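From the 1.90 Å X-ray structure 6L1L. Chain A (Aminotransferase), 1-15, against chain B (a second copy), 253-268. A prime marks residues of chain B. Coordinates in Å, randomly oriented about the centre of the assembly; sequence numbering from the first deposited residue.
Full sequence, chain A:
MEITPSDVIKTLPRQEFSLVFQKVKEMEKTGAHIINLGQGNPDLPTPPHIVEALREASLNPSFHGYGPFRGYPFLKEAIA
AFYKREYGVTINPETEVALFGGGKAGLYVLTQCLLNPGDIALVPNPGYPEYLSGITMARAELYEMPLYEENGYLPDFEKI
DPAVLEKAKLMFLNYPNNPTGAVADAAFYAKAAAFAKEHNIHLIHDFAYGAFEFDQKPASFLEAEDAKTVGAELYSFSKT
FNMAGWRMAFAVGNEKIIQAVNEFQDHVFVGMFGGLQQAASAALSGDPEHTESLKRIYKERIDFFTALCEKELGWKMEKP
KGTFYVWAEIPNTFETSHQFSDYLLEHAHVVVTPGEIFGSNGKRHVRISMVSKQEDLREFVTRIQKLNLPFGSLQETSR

Chain A (1-15) MEITPSDVIKTLPRQ
Chain B, residues 253-268: GNEKIIQAVNEFQDHV

How do the two backbones run? Chain B forms a helix from Glu255′, and the N-terminal segment of chain A follows it in the same direction: CA atoms of Glu2 and Lys256′ lie 6.4 Å apart, Thr4 and Ala260′ 6.4 Å, Val8 and Phe264′ 6.5 Å, Arg14 and Asp266′ 6.4 Å. Residues 1-5 are extended, Pro5 occupies the N-cap position before a short helix beginning at Ser6, and 11-14 extend again, with psi between 127° and 156°.

Where do apolar groups meet? Small Ala260′ admits close neighbours: Thr4 (chi1 p) brings CG2 to 3.3 Å from Ala260′ CB, and Val8 (t) sets CG1 4.5 Å from that CB. Val8 CG1 also lies 3.6 Å from Glu263′ OE1.

What happens at the helix start? Asn254′ (t) caps it, OD1 accepting from Lys256′ N at 3.0 Å and, weakly, from Ile257′ N at 3.5 Å. Glu2 (m, m) packs here, its CG 3.4 Å from Asn254′ OD1 and its CB 3.8 Å from Lys256′ CB.

Which polar bonds join the chains? His267′ (m, chi2 -83°) donates from NE2 to Leu12 O at 2.5 Å, an edge-on bond that leaves one ring face to Arg14 CB. Water 1 donates to Leu12 O (2.7 Å) and Glu263′ O (2.9 Å), bridging the two backbones.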

# COMPACT_ATOMS: atom_id res chain seq x y z
N MET A 1 0.18 -0.18 -29.14
CA MET A 1 1.49 -0.30 -28.43
C MET A 1 1.41 0.25 -27.00
O MET A 1 1.53 1.46 -26.76
CB MET A 1 2.62 0.42 -29.19
N GLU A 2 1.18 -0.64 -26.05
CA GLU A 2 1.21 -0.26 -24.65
C GLU A 2 2.66 -0.31 -24.19
O GLU A 2 3.37 -1.28 -24.43
CB GLU A 2 0.30 -1.15 -23.81
CG GLU A 2 -1.15 -1.22 -24.29
CD GLU A 2 -1.90 0.09 -24.13
OE1 GLU A 2 -1.39 1.16 -24.57
OE2 GLU A 2 -3.03 0.09 -23.61
N ILE A 3 3.10 0.78 -23.56
CA ILE A 3 4.49 1.01 -23.18
C ILE A 3 4.67 1.13 -21.65
O ILE A 3 4.38 2.15 -21.04
CB ILE A 3 5.01 2.28 -23.91
CG1 ILE A 3 4.61 2.25 -25.40
CG2 ILE A 3 6.54 2.43 -23.77
CD1 ILE A 3 5.21 1.09 -26.17
N THR A 4 5.18 0.07 -21.06
CA THR A 4 5.66 0.09 -19.68
C THR A 4 6.87 1.02 -19.54
O THR A 4 7.55 1.26 -20.52
CB THR A 4 6.08 -1.33 -19.26
OG1 THR A 4 6.76 -1.98 -20.35
CG2 THR A 4 4.87 -2.12 -18.95
N PRO A 5 7.12 1.55 -18.32
CA PRO A 5 8.25 2.43 -18.07
C PRO A 5 9.52 1.63 -17.82
O PRO A 5 9.43 0.43 -17.52
CB PRO A 5 7.86 3.14 -16.77
CG PRO A 5 7.17 2.08 -16.00
CD PRO A 5 6.41 1.28 -17.06
N SER A 6 10.65 2.32 -17.92
CA SER A 6 11.97 1.72 -17.71
C SER A 6 12.05 0.97 -16.39
O SER A 6 12.62 -0.12 -16.34
CB SER A 6 13.07 2.81 -17.78
OG SER A 6 13.07 3.50 -19.03
N ASP A 7 11.44 1.53 -15.34
CA ASP A 7 11.35 0.86 -14.01
C ASP A 7 10.81 -0.57 -14.08
O ASP A 7 11.44 -1.52 -13.62
CB ASP A 7 10.47 1.67 -13.06
N VAL A 8 9.63 -0.70 -14.67
CA VAL A 8 8.95 -1.98 -14.80
C VAL A 8 9.83 -3.01 -15.54
O VAL A 8 10.04 -4.11 -15.03
CB VAL A 8 7.57 -1.82 -15.51
CG1 VAL A 8 7.02 -3.16 -15.95
CG2 VAL A 8 6.60 -1.15 -14.56
N ILE A 9 10.34 -2.63 -16.70
CA ILE A 9 11.04 -3.55 -17.60
C ILE A 9 12.39 -4.00 -17.03
O ILE A 9 12.87 -5.07 -17.37
CB ILE A 9 11.29 -2.95 -19.01
CG1 ILE A 9 10.12 -2.07 -19.47
CG2 ILE A 9 11.54 -4.06 -20.03
CD1 ILE A 9 10.28 -1.49 -20.86
N LYS A 10 13.00 -3.19 -16.18
CA LYS A 10 14.29 -3.54 -15.56
C LYS A 10 14.14 -4.35 -14.26
O LYS A 10 15.14 -4.86 -13.73
CB LYS A 10 15.17 -2.31 -15.37
CG LYS A 10 14.73 -1.37 -14.27
CD LYS A 10 15.30 0.03 -14.50
N THR A 11 12.91 -4.51 -13.79
CA THR A 11 12.63 -5.32 -12.60
C THR A 11 12.55 -6.81 -12.97
O THR A 11 12.07 -7.19 -14.02
CB THR A 11 11.34 -4.82 -11.90
OG1 THR A 11 11.66 -3.74 -11.02
CG2 THR A 11 10.69 -5.87 -11.08
N LEU A 12 12.95 -7.64 -12.01
CA LEU A 12 13.04 -9.09 -12.17
C LEU A 12 11.68 -9.70 -11.85
O LEU A 12 10.91 -9.08 -11.15
CB LEU A 12 14.07 -9.67 -11.18
CG LEU A 12 15.35 -8.91 -10.81
CD1 LEU A 12 15.14 -7.58 -10.07
CD2 LEU A 12 16.22 -9.82 -9.94
N PRO A 13 11.36 -10.90 -12.38
CA PRO A 13 10.18 -11.63 -11.85
C PRO A 13 10.45 -12.23 -10.47
O PRO A 13 11.53 -12.79 -10.24
CB PRO A 13 9.94 -12.74 -12.89
CG PRO A 13 10.58 -12.23 -14.13
CD PRO A 13 11.78 -11.42 -13.68
N ARG A 14 9.49 -12.10 -9.56
CA ARG A 14 9.63 -12.60 -8.20
C ARG A 14 9.64 -14.13 -8.23
O ARG A 14 8.73 -14.74 -8.79
CB ARG A 14 8.49 -12.07 -7.32
N GLN A 15 10.66 -14.74 -7.62
CA GLN A 15 10.86 -16.20 -7.65
C GLN A 15 9.97 -17.03 -6.72
O GLN A 15 9.84 -18.23 -6.92
CB GLN A 15 12.33 -16.54 -7.34
N GLY B 253 -9.04 -3.77 -17.38
CA GLY B 253 -8.66 -3.18 -18.67
C GLY B 253 -7.63 -3.97 -19.44
O GLY B 253 -7.49 -5.16 -19.23
N ASN B 254 -6.90 -3.26 -20.29
CA ASN B 254 -5.86 -3.78 -21.14
C ASN B 254 -4.86 -4.69 -20.44
O ASN B 254 -4.24 -4.30 -19.42
CB ASN B 254 -5.09 -2.62 -21.76
CG ASN B 254 -4.19 -3.08 -22.87
OD1 ASN B 254 -3.06 -3.48 -22.61
ND2 ASN B 254 -4.70 -3.08 -24.11
N GLU B 255 -4.74 -5.91 -20.97
CA GLU B 255 -3.96 -6.96 -20.34
C GLU B 255 -2.48 -6.61 -20.18
O GLU B 255 -1.83 -7.14 -19.28
CB GLU B 255 -4.12 -8.28 -21.10
CG GLU B 255 -3.60 -8.26 -22.53
CD GLU B 255 -4.09 -9.47 -23.32
OE1 GLU B 255 -3.87 -10.59 -22.81
OE2 GLU B 255 -4.69 -9.28 -24.41
N LYS B 256 -1.98 -5.75 -21.06
CA LYS B 256 -0.61 -5.23 -20.99
C LYS B 256 -0.40 -4.23 -19.84
O LYS B 256 0.66 -4.19 -19.22
CB LYS B 256 -0.18 -4.56 -22.31
CG LYS B 256 -0.28 -5.39 -23.59
CD LYS B 256 -0.04 -6.88 -23.37
CE LYS B 256 -0.24 -7.68 -24.68
NZ LYS B 256 -0.93 -9.00 -24.53
N ILE B 257 -1.39 -3.38 -19.59
CA ILE B 257 -1.32 -2.47 -18.46
C ILE B 257 -1.39 -3.29 -17.19
O ILE B 257 -0.67 -3.02 -16.24
CB ILE B 257 -2.43 -1.41 -18.49
CG1 ILE B 257 -2.20 -0.47 -19.69
CG2 ILE B 257 -2.47 -0.62 -17.15
CD1 ILE B 257 -3.25 0.62 -19.88
N ILE B 258 -2.24 -4.31 -17.19
CA ILE B 258 -2.42 -5.14 -16.02
C ILE B 258 -1.15 -5.95 -15.68
O ILE B 258 -0.75 -6.06 -14.51
CB ILE B 258 -3.67 -5.98 -16.14
CG1 ILE B 258 -4.92 -5.11 -16.22
CG2 ILE B 258 -3.82 -6.98 -15.00
CD1 ILE B 258 -5.22 -4.28 -14.98
N GLN B 259 -0.49 -6.50 -16.69
CA GLN B 259 0.75 -7.25 -16.46
C GLN B 259 1.83 -6.34 -15.87
O GLN B 259 2.63 -6.77 -15.03
CB GLN B 259 1.28 -7.87 -17.77
N ALA B 260 1.87 -5.11 -16.36
CA ALA B 260 2.78 -4.11 -15.85
C ALA B 260 2.50 -3.87 -14.33
O ALA B 260 3.42 -3.95 -13.49
CB ALA B 260 2.61 -2.84 -16.62
N VAL B 261 1.22 -3.61 -14.02
CA VAL B 261 0.75 -3.51 -12.63
C VAL B 261 1.20 -4.71 -11.80
O VAL B 261 1.77 -4.53 -10.71
CB VAL B 261 -0.78 -3.37 -12.57
CG1 VAL B 261 -1.29 -3.47 -11.13
CG2 VAL B 261 -1.19 -2.04 -13.19
N ASN B 262 0.94 -5.92 -12.32
CA ASN B 262 1.32 -7.15 -11.65
C ASN B 262 2.83 -7.29 -11.42
O ASN B 262 3.25 -7.77 -10.38
CB ASN B 262 0.84 -8.36 -12.42
CG ASN B 262 -0.66 -8.53 -12.39
OD1 ASN B 262 -1.34 -8.15 -11.44
ND2 ASN B 262 -1.20 -9.13 -13.45
N GLU B 263 3.65 -6.86 -12.38
CA GLU B 263 5.08 -6.93 -12.24
C GLU B 263 5.60 -5.98 -11.16
O GLU B 263 6.58 -6.25 -10.50
CB GLU B 263 5.78 -6.66 -13.58
CG GLU B 263 5.90 -7.93 -14.46
CD GLU B 263 5.63 -7.68 -15.95
OE1 GLU B 263 5.75 -6.51 -16.39
OE2 GLU B 263 5.30 -8.66 -16.69
N PHE B 264 4.93 -4.85 -10.98
CA PHE B 264 5.26 -3.93 -9.87
C PHE B 264 4.89 -4.50 -8.50
O PHE B 264 5.71 -4.53 -7.58
CB PHE B 264 4.53 -2.62 -10.07
CG PHE B 264 4.78 -1.60 -8.99
CD1 PHE B 264 5.68 -0.57 -9.19
CD2 PHE B 264 4.04 -1.63 -7.81
CE1 PHE B 264 5.88 0.39 -8.21
CE2 PHE B 264 4.25 -0.68 -6.81
CZ PHE B 264 5.18 0.33 -7.02
N GLN B 265 3.64 -4.90 -8.37
CA GLN B 265 3.07 -5.24 -7.08
C GLN B 265 3.57 -6.54 -6.51
O GLN B 265 3.55 -6.71 -5.28
CB GLN B 265 1.55 -5.20 -7.13
CG GLN B 265 1.06 -3.80 -7.39
CD GLN B 265 -0.41 -3.56 -7.14
OE1 GLN B 265 -0.78 -2.52 -6.57
NE2 GLN B 265 -1.27 -4.46 -7.59
N ASP B 266 4.04 -7.46 -7.37
CA ASP B 266 4.72 -8.69 -6.91
C ASP B 266 5.88 -8.36 -5.98
O ASP B 266 6.21 -9.15 -5.13
CB ASP B 266 5.27 -9.50 -8.11
CG ASP B 266 4.18 -10.21 -8.91
OD1 ASP B 266 3.09 -10.49 -8.36
OD2 ASP B 266 4.43 -10.49 -10.11
N HIS B 267 6.52 -7.20 -6.17
CA HIS B 267 7.67 -6.81 -5.40
C HIS B 267 7.39 -5.91 -4.22
O HIS B 267 8.28 -5.73 -3.38
CB HIS B 267 8.64 -6.09 -6.33
CG HIS B 267 9.24 -6.98 -7.35
ND1 HIS B 267 10.34 -7.78 -7.08
CD2 HIS B 267 8.87 -7.25 -8.62
CE1 HIS B 267 10.63 -8.48 -8.16
NE2 HIS B 267 9.75 -8.18 -9.11
N VAL B 268 6.20 -5.30 -4.19
CA VAL B 268 5.83 -4.35 -3.13
C VAL B 268 4.67 -4.87 -2.23
O VAL B 268 4.55 -4.40 -1.12
CB VAL B 268 5.51 -2.98 -3.72
CG1 VAL B 268 5.36 -1.92 -2.65
CG2 VAL B 268 6.65 -2.56 -4.64
O HOH W 1 8.31 -8.43 -11.37